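Local coordinates for uncharacterized protein (Desulfotomaculum acetoxidans, PDB 3U4Y) that is of unknown function but folds as a seven-bladed beta-propeller and belongs to the lactonase-like propeller family, at residues N34-G39 with P74-I79; S52-T57 with I67-E72; V15-R20 with D41-A46; L30-Q35 with Y309-E314. One frame throughout, in Å; residues are numbered along the deposited sequence.

Contact 1 of 4, residues N34-G39 with P74-I79; sequences NQITLG and PKVVAI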
loop_
_atom_site.group_PDB
_atom_site.type_symbol
_atom_site.label_atom_id
_atom_site.label_comp_id
_atom_site.label_asym_id
_atom_site.label_seq_id
_atom_site.Cartn_x
_atom_site.Cartn_y
_atom_site.Cartn_z
ATOM N N ASN A 34 -15.928 7.184 12.437
ATOM C CA ASN A 34 -16.567 5.949 12.857
ATOM C C ASN A 34 -15.453 4.991 13.262
ATOM O O ASN A 34 -14.434 4.927 12.589
ATOM C CB ASN A 34 -17.367 5.323 11.709
ATOM C CG ASN A 34 -18.147 6.337 10.911
ATOM O OD1 ASN A 34 -19.293 6.642 11.229
ATOM N ND2 ASN A 34 -17.535 6.849 9.840
ATOM N N GLN A 35 -15.638 4.246 14.349
ATOM C CA GLN A 35 -14.651 3.251 14.746
ATOM C C GLN A 35 -15.243 1.859 14.863
ATOM O O GLN A 35 -15.996 1.554 15.793
ATOM C CB GLN A 35 -13.981 3.638 16.057
ATOM C CG GLN A 35 -12.946 4.717 15.924
ATOM C CD GLN A 35 -12.232 4.978 17.224
ATOM O OE1 GLN A 35 -12.831 4.912 18.294
ATOM N NE2 GLN A 35 -10.937 5.264 17.145
ATOM N N ILE A 36 -14.885 1.008 13.920
ATOM C CA ILE A 36 -15.381 -0.354 13.901
ATOM C C ILE A 36 -14.409 -1.308 14.580
ATOM O O ILE A 36 -13.269 -1.399 14.170
ATOM C CB ILE A 36 -15.591 -0.808 12.465
ATOM C CG1 ILE A 36 -16.636 0.069 11.783
ATOM C CG2 ILE A 36 -16.018 -2.243 12.429
ATOM C CD1 ILE A 36 -17.079 -0.473 10.454
ATOM N N THR A 37 -14.865 -2.012 15.615
ATOM C CA THR A 37 -14.024 -2.968 16.341
ATOM C C THR A 37 -14.545 -4.397 16.131
ATOM O O THR A 37 -15.612 -4.750 16.631
ATOM C CB THR A 37 -13.992 -2.657 17.867
ATOM O OG1 THR A 37 -13.639 -1.284 18.103
ATOM C CG2 THR A 37 -12.999 -3.572 18.592
ATOM N N LEU A 38 -13.796 -5.217 15.401
ATOM C CA LEU A 38 -14.233 -6.584 15.100
ATOM C C LEU A 38 -13.435 -7.713 15.771
ATOM O O LEU A 38 -13.794 -8.882 15.639
ATOM C CB LEU A 38 -14.224 -6.832 13.594
ATOM C CG LEU A 38 -15.239 -6.084 12.740
ATOM C CD1 LEU A 38 -14.558 -4.957 11.999
ATOM C CD2 LEU A 38 -15.868 -7.052 11.755
ATOM N N GLY A 39 -12.352 -7.370 16.464
ATOM C CA GLY A 39 -11.505 -8.358 17.094
ATOM C C GLY A 39 -10.742 -9.236 16.120
ATOM O O GLY A 39 -10.717 -10.458 16.267
ATOM N N PRO A 74 -21.008 3.466 8.892
ATOM C CA PRO A 74 -20.421 2.478 7.985
ATOM C C PRO A 74 -20.911 1.062 8.249
ATOM O O PRO A 74 -20.924 0.593 9.387
ATOM C CB PRO A 74 -18.929 2.571 8.306
ATOM C CG PRO A 74 -18.731 3.984 8.665
ATOM C CD PRO A 74 -20.030 4.510 9.245
ATOM N N LYS A 75 -21.277 0.380 7.172
ATOM C CA LYS A 75 -21.873 -0.947 7.226
ATOM C C LYS A 75 -20.939 -2.048 6.699
ATOM O O LYS A 75 -20.651 -2.111 5.510
ATOM C CB LYS A 75 -23.169 -0.924 6.417
ATOM C CG LYS A 75 -23.629 -2.262 5.901
ATOM C CD LYS A 75 -25.025 -2.151 5.337
ATOM C CE LYS A 75 -25.420 -3.437 4.680
ATOM N NZ LYS A 75 -25.059 -4.555 5.579
ATOM N N VAL A 76 -20.455 -2.916 7.579
ATOM C CA VAL A 76 -19.675 -4.058 7.115
ATOM C C VAL A 76 -20.631 -5.090 6.526
ATOM O O VAL A 76 -21.737 -5.265 7.028
ATOM C CB VAL A 76 -18.719 -4.652 8.213
ATOM C CG1 VAL A 76 -18.847 -3.924 9.544
ATOM C CG2 VAL A 76 -18.921 -6.131 8.365
ATOM N N VAL A 77 -20.215 -5.752 5.448
ATOM C CA VAL A 77 -21.144 -6.536 4.642
ATOM C C VAL A 77 -20.670 -7.932 4.258
ATOM O O VAL A 77 -21.467 -8.765 3.822
ATOM C CB VAL A 77 -21.529 -5.779 3.366
ATOM C CG1 VAL A 77 -21.979 -4.371 3.727
ATOM C CG2 VAL A 77 -20.363 -5.761 2.374
ATOM N N ALA A 78 -19.379 -8.192 4.403
ATOM C CA ALA A 78 -18.868 -9.548 4.226
ATOM C C ALA A 78 -17.713 -9.809 5.175
ATOM O O ALA A 78 -16.976 -8.883 5.515
ATOM C CB ALA A 78 -18.443 -9.792 2.780
ATOM N N ILE A 79 -17.589 -11.062 5.623
ATOM C CA ILE A 79 -16.419 -11.537 6.371
ATOM C C ILE A 79 -16.060 -12.941 5.902
ATOM O O ILE A 79 -16.775 -13.899 6.207
ATOM C CB ILE A 79 -16.632 -11.552 7.910
ATOM C CG1 ILE A 79 -16.824 -10.127 8.440
ATOM C CG2 ILE A 79 -15.449 -12.202 8.596
ATOM C CD1 ILE A 79 -16.796 -9.984 9.933
#
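N34 meets P74 where the outermost strands of two neighbouring propeller blades come together. N34 lies on strand 32-37, and P74 just precedes strand 75-81. The N34 CB points toward the proline, 3.6 Å from P74 CG. Its CG sits anti to the carbonyl carbon (chi1 -42°). This puts CG beside the backbone N, and the two side chains cross obliquely. N34 CG has P74 CD and CG as its nearest atoms. At the tip the two amide atoms divide the ring between them. N34 OD1 lies nearest P74 CD, and N34 ND2 lies 3.3 Å from P74 CG. Further along, I36 carries its CD1 out on an extended chain (chi2 -169°). That methyl reaches P74 CB at 4.2 Å and V76 CG1 at 4.0 Å. It also packs on I67, in the strand next to 75-81. L38 and I79 then meet tip to tip, with L38 CD2 3.6 Å from I79 CD1. The two segments run nearly parallel, 17° apart end to end, but the backbones stay too far apart to pair. Side chains make nearly all of the contact between these two segments. It is chiefly apolar, and even the asparagine amide rests on ring carbons, so it relies on shape rather than directed bonds.

Contact 2 of 4, residues S52-T57 with I67-E72; sequences SNVVVT and IETQLE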
loop_
_atom_site.group_PDB
_atom_site.type_symbol
_atom_site.label_atom_id
_atom_site.label_comp_id
_atom_site.label_asym_id
_atom_site.label_seq_id
_atom_site.Cartn_x
_atom_site.Cartn_y
_atom_site.Cartn_z
ATOM N N SER A 52 -16.433 3.723 -2.657
ATOM C CA SER A 52 -17.623 3.214 -1.990
ATOM C C SER A 52 -17.356 2.010 -1.082
ATOM O O SER A 52 -18.046 1.806 -0.079
ATOM C CB SER A 52 -18.662 2.841 -3.045
ATOM O OG SER A 52 -18.115 1.958 -4.013
ATOM N N ASN A 53 -16.367 1.202 -1.444
ATOM C CA ASN A 53 -16.042 0.020 -0.662
ATOM C C ASN A 53 -14.598 -0.046 -0.209
ATOM O O ASN A 53 -13.676 0.342 -0.922
ATOM C CB ASN A 53 -16.418 -1.253 -1.409
ATOM C CG ASN A 53 -17.900 -1.454 -1.462
ATOM O OD1 ASN A 53 -18.459 -2.326 -0.779
ATOM N ND2 ASN A 53 -18.566 -0.615 -2.241
ATOM N N VAL A 54 -14.432 -0.559 0.999
ATOM C CA VAL A 54 -13.137 -0.693 1.632
ATOM C C VAL A 54 -12.816 -2.169 1.841
ATOM O O VAL A 54 -13.714 -3.015 1.835
ATOM C CB VAL A 54 -13.133 0.037 2.986
ATOM C CG1 VAL A 54 -12.328 -0.730 4.019
ATOM C CG2 VAL A 54 -12.613 1.445 2.818
ATOM N N VAL A 55 -11.533 -2.474 2.004
ATOM C CA VAL A 55 -11.103 -3.823 2.327
ATOM C C VAL A 55 -10.035 -3.806 3.416
ATOM O O VAL A 55 -9.088 -3.020 3.333
ATOM C CB VAL A 55 -10.582 -4.544 1.085
ATOM C CG1 VAL A 55 -9.586 -5.571 1.480
ATOM C CG2 VAL A 55 -11.732 -5.200 0.354
ATOM N N VAL A 56 -10.204 -4.639 4.449
ATOM C CA VAL A 56 -9.182 -4.795 5.492
ATOM C C VAL A 56 -8.719 -6.243 5.584
ATOM O O VAL A 56 -9.507 -7.164 5.426
ATOM C CB VAL A 56 -9.664 -4.342 6.881
ATOM C CG1 VAL A 56 -8.482 -3.983 7.740
ATOM C CG2 VAL A 56 -10.546 -3.144 6.770
ATOM N N THR A 57 -7.437 -6.442 5.845
ATOM C CA THR A 57 -6.865 -7.782 5.890
ATOM C C THR A 57 -6.483 -8.163 7.318
ATOM O O THR A 57 -6.416 -7.312 8.201
ATOM C CB THR A 57 -5.613 -7.884 4.982
ATOM O OG1 THR A 57 -4.776 -6.750 5.216
ATOM C CG2 THR A 57 -6.002 -7.911 3.513
ATOM N N ILE A 67 -16.273 -3.514 3.686
ATOM C CA ILE A 67 -17.257 -2.593 4.237
ATOM C C ILE A 67 -17.748 -1.518 3.240
ATOM O O ILE A 67 -16.985 -1.076 2.384
ATOM C CB ILE A 67 -16.756 -1.972 5.565
ATOM C CG1 ILE A 67 -16.573 -0.472 5.428
ATOM C CG2 ILE A 67 -15.466 -2.645 6.057
ATOM C CD1 ILE A 67 -16.438 0.204 6.751
ATOM N N GLU A 68 -19.029 -1.142 3.326
ATOM C CA GLU A 68 -19.577 -0.047 2.515
ATOM C C GLU A 68 -19.505 1.265 3.293
ATOM O O GLU A 68 -19.825 1.300 4.476
ATOM C CB GLU A 68 -21.028 -0.314 2.137
ATOM C CG GLU A 68 -21.268 -1.449 1.160
ATOM C CD GLU A 68 -22.759 -1.600 0.821
ATOM O OE1 GLU A 68 -23.580 -0.780 1.316
ATOM O OE2 GLU A 68 -23.106 -2.539 0.063
ATOM N N THR A 69 -19.119 2.352 2.637
ATOM C CA THR A 69 -18.731 3.554 3.371
ATOM C C THR A 69 -19.678 4.740 3.274
ATOM O O THR A 69 -19.419 5.786 3.883
ATOM C CB THR A 69 -17.376 4.054 2.886
ATOM O OG1 THR A 69 -17.489 4.468 1.519
ATOM C CG2 THR A 69 -16.342 2.956 2.992
ATOM N N GLN A 70 -20.757 4.580 2.509
ATOM C CA GLN A 70 -21.640 5.694 2.185
ATOM C C GLN A 70 -22.934 5.698 2.984
ATOM O O GLN A 70 -24.017 5.795 2.405
ATOM C CB GLN A 70 -21.968 5.699 0.685
ATOM C CG GLN A 70 -20.829 6.180 -0.217
ATOM C CD GLN A 70 -20.189 7.452 0.302
ATOM O OE1 GLN A 70 -20.869 8.457 0.521
ATOM N NE2 GLN A 70 -18.879 7.409 0.520
ATOM N N LEU A 71 -22.843 5.587 4.307
ATOM C CA LEU A 71 -24.058 5.645 5.117
ATOM C C LEU A 71 -23.864 6.001 6.572
ATOM O O LEU A 71 -22.747 5.984 7.092
ATOM C CB LEU A 71 -24.896 4.373 4.991
ATOM C CG LEU A 71 -24.135 3.176 4.469
ATOM C CD1 LEU A 71 -23.023 2.841 5.435
ATOM C CD2 LEU A 71 -25.075 2.019 4.267
ATOM N N GLU A 72 -25.004 6.311 7.190
ATOM C CA GLU A 72 -25.137 6.849 8.546
ATOM C C GLU A 72 -24.014 6.444 9.490
ATOM O O GLU A 72 -23.240 7.299 9.902
ATOM C CB GLU A 72 -26.532 6.516 9.123
ATOM C CG GLU A 72 -27.680 7.451 8.677
ATOM C CD GLU A 72 -28.094 7.293 7.208
ATOM O OE1 GLU A 72 -28.940 8.099 6.740
ATOM O OE2 GLU A 72 -27.585 6.368 6.532
#
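N53 and E68 lie side by side and point the same way, on one face of the hairpin formed by strands 53-58 and 63-68. These are the two middle strands of a four-stranded propeller blade. The amide plane of N53 and the carboxylate plane of E68 are turned 77° apart. What meets is N53 OD1 and the methylene E68 CG, at 3.5 Å. N53 OD1 accepts a hydrogen bond from Q66 NE2; toward E68 it meets only the CG methylene. The other face carries V54 and I67, and T69, just past the strand end, packs beside V54. There V54 and T69 cross at about a right angle, V54 CG2 resting 4.0 Å from T69 CG2. V54 CG1 faces I67 CG2 at 4.2 Å. I13, F11 and F24 of the preceding blade cover this side.

The backbone ladder fixes both arrangements. V54 and I67 form a hydrogen-bonded antiparallel pair, with V54 N to I67 O at 3.0 Å and nearly straight (167°). The return bond, I67 N to V54 O at 3.2 Å, comes from above the carbonyl plane. N53 and E68 are the adjoining non-hydrogen-bonded pair. T69 N adds one more rung to S52 O, at 3.0 Å. An alanine at T69 lacks CG2 and OG1, and would probably loosen the packing on V54 and the hold on the end of the hairpin. The chemistry implies a split of labour: main-chain bonds set the register, and the buried valine and isoleucine supply an apolar seam between blades.

Contact 3 of 4, residues V15-R20 with D41-A46; sequences VEQHLR and DFVDTA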
loop_
_atom_site.group_PDB
_atom_site.type_symbol
_atom_site.label_atom_id
_atom_site.label_comp_id
_atom_site.label_asym_id
_atom_site.label_seq_id
_atom_site.Cartn_x
_atom_site.Cartn_y
_atom_site.Cartn_z
ATOM N N VAL A 15 -5.783 1.482 10.070
ATOM C CA VAL A 15 -5.817 0.284 10.895
ATOM C C VAL A 15 -5.146 0.498 12.248
ATOM O O VAL A 15 -4.116 1.164 12.340
ATOM C CB VAL A 15 -5.165 -0.886 10.168
ATOM C CG1 VAL A 15 -5.091 -2.088 11.080
ATOM C CG2 VAL A 15 -5.932 -1.192 8.888
ATOM N N GLU A 16 -5.763 -0.039 13.298
ATOM C CA GLU A 16 -5.157 -0.060 14.626
ATOM C C GLU A 16 -5.074 -1.492 15.073
ATOM O O GLU A 16 -6.019 -2.033 15.629
ATOM C CB GLU A 16 -5.980 0.736 15.612
ATOM C CG GLU A 16 -6.000 2.199 15.300
ATOM C CD GLU A 16 -7.267 2.852 15.771
ATOM O OE1 GLU A 16 -8.341 2.582 15.184
ATOM O OE2 GLU A 16 -7.185 3.629 16.737
ATOM N N GLN A 17 -3.933 -2.108 14.812
ATOM C CA GLN A 17 -3.807 -3.547 14.914
ATOM C C GLN A 17 -3.987 -4.059 16.336
ATOM O O GLN A 17 -4.564 -5.123 16.555
ATOM C CB GLN A 17 -2.448 -3.990 14.386
ATOM C CG GLN A 17 -2.316 -5.481 14.365
ATOM C CD GLN A 17 -0.932 -5.929 14.029
ATOM O OE1 GLN A 17 -0.040 -5.924 14.886
ATOM N NE2 GLN A 17 -0.728 -6.323 12.778
ATOM N N HIS A 18 -3.484 -3.300 17.301
ATOM C CA HIS A 18 -3.476 -3.765 18.673
ATOM C C HIS A 18 -4.836 -3.620 19.337
ATOM O O HIS A 18 -5.095 -4.235 20.366
ATOM C CB HIS A 18 -2.415 -3.037 19.478
ATOM C CG HIS A 18 -2.611 -1.562 19.542
ATOM N ND1 HIS A 18 -2.767 -0.784 18.417
ATOM C CD2 HIS A 18 -2.661 -0.715 20.596
ATOM C CE1 HIS A 18 -2.912 0.478 18.776
ATOM N NE2 HIS A 18 -2.850 0.548 20.095
ATOM N N LEU A 19 -5.704 -2.806 18.754
ATOM C CA LEU A 19 -7.055 -2.664 19.270
ATOM C C LEU A 19 -7.969 -3.548 18.453
ATOM O O LEU A 19 -9.161 -3.629 18.711
ATOM C CB LEU A 19 -7.520 -1.215 19.207
ATOM C CG LEU A 19 -6.562 -0.258 19.907
ATOM C CD1 LEU A 19 -7.273 1.000 20.365
ATOM C CD2 LEU A 19 -5.925 -0.966 21.072
ATOM N N ARG A 20 -7.383 -4.227 17.475
ATOM C CA ARG A 20 -8.146 -5.055 16.560
ATOM C C ARG A 20 -9.321 -4.231 16.026
ATOM O O ARG A 20 -10.468 -4.657 16.001
ATOM C CB ARG A 20 -8.545 -6.352 17.255
ATOM C CG ARG A 20 -7.327 -7.080 17.837
ATOM C CD ARG A 20 -7.606 -8.546 18.095
ATOM N NE ARG A 20 -6.388 -9.352 18.153
ATOM C CZ ARG A 20 -6.378 -10.680 18.041
ATOM N NH1 ARG A 20 -7.517 -11.332 17.854
ATOM N NH2 ARG A 20 -5.238 -11.357 18.103
ATOM N N ASP A 41 -6.936 -9.532 13.580
ATOM C CA ASP A 41 -5.507 -9.314 13.529
ATOM C C ASP A 41 -5.159 -8.377 12.341
ATOM O O ASP A 41 -4.431 -8.758 11.407
ATOM C CB ASP A 41 -4.887 -10.703 13.350
ATOM C CG ASP A 41 -3.428 -10.721 13.611
ATOM O OD1 ASP A 41 -2.978 -9.946 14.479
ATOM O OD2 ASP A 41 -2.728 -11.513 12.948
ATOM N N PHE A 42 -5.689 -7.153 12.376
ATOM C CA PHE A 42 -5.687 -6.264 11.199
ATOM C C PHE A 42 -4.311 -5.766 10.737
ATOM O O PHE A 42 -3.443 -5.444 11.547
ATOM C CB PHE A 42 -6.610 -5.064 11.415
ATOM C CG PHE A 42 -8.075 -5.403 11.379
ATOM C CD1 PHE A 42 -8.560 -6.364 10.508
ATOM C CD2 PHE A 42 -8.971 -4.754 12.224
ATOM C CE1 PHE A 42 -9.911 -6.671 10.479
ATOM C CE2 PHE A 42 -10.318 -5.058 12.204
ATOM C CZ PHE A 42 -10.786 -6.020 11.330
ATOM N N VAL A 43 -4.135 -5.686 9.418
ATOM C CA VAL A 43 -2.866 -5.257 8.840
ATOM C C VAL A 43 -3.016 -4.053 7.902
ATOM O O VAL A 43 -2.688 -2.937 8.286
ATOM C CB VAL A 43 -2.103 -6.424 8.143
ATOM C CG1 VAL A 43 -0.742 -5.962 7.686
ATOM C CG2 VAL A 43 -1.951 -7.621 9.092
ATOM N N ASP A 44 -3.517 -4.275 6.688
ATOM C CA ASP A 44 -3.578 -3.209 5.672
ATOM C C ASP A 44 -5.008 -2.985 5.161
ATOM O O ASP A 44 -5.912 -3.757 5.490
ATOM C CB ASP A 44 -2.622 -3.519 4.497
ATOM C CG ASP A 44 -2.234 -2.275 3.694
ATOM O OD1 ASP A 44 -2.058 -2.378 2.451
ATOM O OD2 ASP A 44 -2.090 -1.193 4.308
ATOM N N THR A 45 -5.195 -1.919 4.372
ATOM C CA THR A 45 -6.477 -1.582 3.735
ATOM C C THR A 45 -6.297 -1.082 2.321
ATOM O O THR A 45 -5.293 -0.447 1.982
ATOM C CB THR A 45 -7.214 -0.418 4.431
ATOM O OG1 THR A 45 -6.270 0.464 5.051
ATOM C CG2 THR A 45 -8.174 -0.914 5.446
ATOM N N ALA A 46 -7.308 -1.336 1.505
ATOM C CA ALA A 46 -7.428 -0.689 0.210
ATOM C C ALA A 46 -8.771 0.006 0.198
ATOM O O ALA A 46 -9.590 -0.245 1.067
ATOM C CB ALA A 46 -7.342 -1.697 -0.905
#
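V15 and F42 join two adjacent blades of the beta-propeller, close to its inner end. V15 is on strand 11-16, and F42 opens strand 42-47, the innermost strand of the next blade. The two side chains cross at about a right angle. V15 CG1, anti to the backbone N, lies 3.4 Å from F42 CB. V15 CG2 passes T45 CG2 at 4.1 Å, the two side chains running in opposite directions. Beside them Q17 makes the single hydrogen bond between the segments, from Q17 NE2 to F42 O at 3.1 Å. The oxygen lies close to the amide plane of Q17, but the donor sits above the F42 carbonyl plane. Q17 reaches this point on an extended chain with CG anti to the backbone N (chi1 -175°). Its methylenes pass alongside the same oxygen, and NE2 ends next to V43 CG2. An alanine at Q17 has no amide to give this bond, and would probably leave the F42 carbonyl less firmly held.

The next shell sets these groups in place. Backbone bonds from V15 to N316 and G318 fix the first strand, and those from V43 to T57 fix the second. V56 packs on V15, F42 and T45 together. A turn closed by L19 N on E16 O, at 3.2 Å, brings R20 back toward F42. R20 and D41 carry opposite charges near each other, short of a salt bridge, while D41 OD2 accepts a bond from F60 N. On the F42 ring, CE2 lies 3.8 Å from R20 O.

Contact 4 of 4, residues L30-Q35 with Y309-E314; sequences LEILNQ and YVAGIE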
loop_
_atom_site.group_PDB
_atom_site.type_symbol
_atom_site.label_atom_id
_atom_site.label_comp_id
_atom_site.label_asym_id
_atom_site.label_seq_id
_atom_site.Cartn_x
_atom_site.Cartn_y
_atom_site.Cartn_z
ATOM N N LEU A 30 -9.867 16.651 10.716
ATOM C CA LEU A 30 -8.868 15.825 11.377
ATOM C C LEU A 30 -9.392 15.269 12.693
ATOM O O LEU A 30 -8.754 15.415 13.741
ATOM C CB LEU A 30 -7.580 16.612 11.602
ATOM C CG LEU A 30 -6.912 16.958 10.281
ATOM C CD1 LEU A 30 -5.505 17.517 10.485
ATOM C CD2 LEU A 30 -6.887 15.707 9.444
ATOM N N GLU A 31 -10.561 14.639 12.627
ATOM C CA GLU A 31 -11.149 13.993 13.784
ATOM C C GLU A 31 -11.718 12.662 13.334
ATOM O O GLU A 31 -11.899 12.431 12.133
ATOM C CB GLU A 31 -12.248 14.867 14.372
ATOM C CG GLU A 31 -11.765 16.225 14.856
ATOM C CD GLU A 31 -12.892 17.241 14.972
ATOM O OE1 GLU A 31 -14.068 16.832 14.859
ATOM O OE2 GLU A 31 -12.603 18.444 15.163
ATOM N N ILE A 32 -11.991 11.776 14.286
ATOM C CA ILE A 32 -12.554 10.470 13.945
ATOM C C ILE A 32 -13.946 10.610 13.319
ATOM O O ILE A 32 -14.605 11.636 13.464
ATOM C CB ILE A 32 -12.631 9.508 15.167
ATOM C CG1 ILE A 32 -11.272 9.361 15.848
ATOM C CG2 ILE A 32 -13.163 8.154 14.756
ATOM C CD1 ILE A 32 -10.878 10.608 16.590
ATOM N N LEU A 33 -14.383 9.565 12.628
ATOM C CA LEU A 33 -15.683 9.533 11.980
ATOM C C LEU A 33 -16.518 8.375 12.497
ATOM O O LEU A 33 -17.672 8.549 12.884
ATOM C CB LEU A 33 -15.497 9.324 10.486
ATOM C CG LEU A 33 -15.959 10.434 9.573
ATOM C CD1 LEU A 33 -15.406 11.741 10.095
ATOM C CD2 LEU A 33 -15.453 10.127 8.189
ATOM N N ASN A 34 -15.928 7.184 12.437
ATOM C CA ASN A 34 -16.567 5.949 12.857
ATOM C C ASN A 34 -15.453 4.991 13.262
ATOM O O ASN A 34 -14.434 4.927 12.589
ATOM C CB ASN A 34 -17.367 5.323 11.709
ATOM C CG ASN A 34 -18.147 6.337 10.911
ATOM O OD1 ASN A 34 -19.293 6.642 11.229
ATOM N ND2 ASN A 34 -17.535 6.849 9.840
ATOM N N GLN A 35 -15.638 4.246 14.349
ATOM C CA GLN A 35 -14.651 3.251 14.746
ATOM C C GLN A 35 -15.243 1.859 14.863
ATOM O O GLN A 35 -15.996 1.554 15.793
ATOM C CB GLN A 35 -13.981 3.638 16.057
ATOM C CG GLN A 35 -12.946 4.717 15.924
ATOM C CD GLN A 35 -12.232 4.978 17.224
ATOM O OE1 GLN A 35 -12.831 4.912 18.294
ATOM N NE2 GLN A 35 -10.937 5.264 17.145
ATOM N N TYR A 309 -2.357 16.391 14.445
ATOM C CA TYR A 309 -2.682 14.957 14.469
ATOM C C TYR A 309 -4.188 14.729 14.643
ATOM O O TYR A 309 -4.923 15.676 14.933
ATOM C CB TYR A 309 -1.868 14.225 15.550
ATOM C CG TYR A 309 -2.242 14.542 16.993
ATOM C CD1 TYR A 309 -2.701 13.541 17.850
ATOM C CD2 TYR A 309 -2.124 15.835 17.508
ATOM C CE1 TYR A 309 -3.043 13.821 19.177
ATOM C CE2 TYR A 309 -2.461 16.124 18.841
ATOM C CZ TYR A 309 -2.923 15.111 19.667
ATOM O OH TYR A 309 -3.263 15.380 20.981
ATOM N N VAL A 310 -4.655 13.494 14.446
ATOM C CA VAL A 310 -6.063 13.183 14.701
ATOM C C VAL A 310 -6.248 12.678 16.123
ATOM O O VAL A 310 -5.423 11.930 16.651
ATOM C CB VAL A 310 -6.671 12.148 13.725
ATOM C CG1 VAL A 310 -6.733 12.689 12.320
ATOM C CG2 VAL A 310 -5.884 10.883 13.764
ATOM N N ALA A 311 -7.343 13.104 16.732
ATOM C CA ALA A 311 -7.643 12.799 18.118
ATOM C C ALA A 311 -7.821 11.315 18.398
ATOM O O ALA A 311 -8.609 10.631 17.753
ATOM C CB ALA A 311 -8.898 13.521 18.502
ATOM N N GLY A 312 -7.100 10.818 19.385
ATOM C CA GLY A 312 -7.329 9.467 19.867
ATOM C C GLY A 312 -7.366 8.324 18.864
ATOM O O GLY A 312 -8.204 7.431 18.981
ATOM N N ILE A 313 -6.463 8.330 17.884
ATOM C CA ILE A 313 -6.238 7.148 17.051
ATOM C C ILE A 313 -4.840 6.638 17.338
ATOM O O ILE A 313 -3.871 7.383 17.211
ATOM C CB ILE A 313 -6.310 7.438 15.535
ATOM C CG1 ILE A 313 -7.721 7.824 15.091
ATOM C CG2 ILE A 313 -5.882 6.219 14.752
ATOM C CD1 ILE A 313 -7.856 7.923 13.583
ATOM N N GLU A 314 -4.730 5.373 17.723
ATOM C CA GLU A 314 -3.435 4.772 17.982
ATOM C C GLU A 314 -2.980 4.043 16.720
ATOM O O GLU A 314 -3.219 2.854 16.532
ATOM C CB GLU A 314 -3.526 3.850 19.192
ATOM C CG GLU A 314 -4.099 4.552 20.430
ATOM C CD GLU A 314 -4.268 3.630 21.636
ATOM O OE1 GLU A 314 -4.670 4.129 22.712
ATOM O OE2 GLU A 314 -4.006 2.412 21.510
#
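I32 and I313 form the close-packed part of this contact. Their side chains slide past each other in opposite directions, with I32 CG1 3.9 Å from I313 CG1. I32 CG1 stands anti to the carbonyl carbon, beside the backbone N. I32 also packs against A311. I313 is buried, and beyond I32 it packs on V14, E16 and S23. A second apolar patch lies at the start of the segments. L30 and V310 cross at about a right angle, L30 CB resting 4.1 Å from V310 CG1. V310 CG1 also lies against the L30 carbonyl, 3.7 Å from L30 O. V310 in turn touches L297 of strand 296-301, and L30 touches V299.

The place in the fold explains the pairing of such distant residues. Residues 309-314 belong to the loop that leaves the outermost strand of the last blade, 306-309. The chain then enters strand 319-321, the innermost strand of the blade that also holds 11-16, 21-26 and 32-37. This is the ring closure of a beta-propeller, in which both chain ends build one blade.

The outer side is looser. V310 to I313 form a type II beta turn whose A311 and G312 are exposed. Q35 NE2 comes no nearer than 3.9 Å to G312 O and bonds instead to S23 OG. E31 and Y309 are exposed too, and each turns its CB away from the other segment.

Contacts 1, 3 and 4 all involve the blade that closes the propeller ring. Contacts 1 and 3 both join it to the blade of strands 42-47, 53-58, 63-68 and 75-81, at the outer and inner ends, with centres about 12 Å apart. Contact 2 lies within that second blade. Its centre is about 8 Å from that of contact 1, and K75 O and E68 N, 2.9 Å apart, probably bond. Contact 2 meets contact 3 through T57 O and V43 N, at 3.1 Å. Contact 4 ties the closing blade to the last one and shares N34 and Q35 with contact 1. H18 NE2 and E314 OE2, 2.6 Å apart, link contacts 3 and 4. No active site is known.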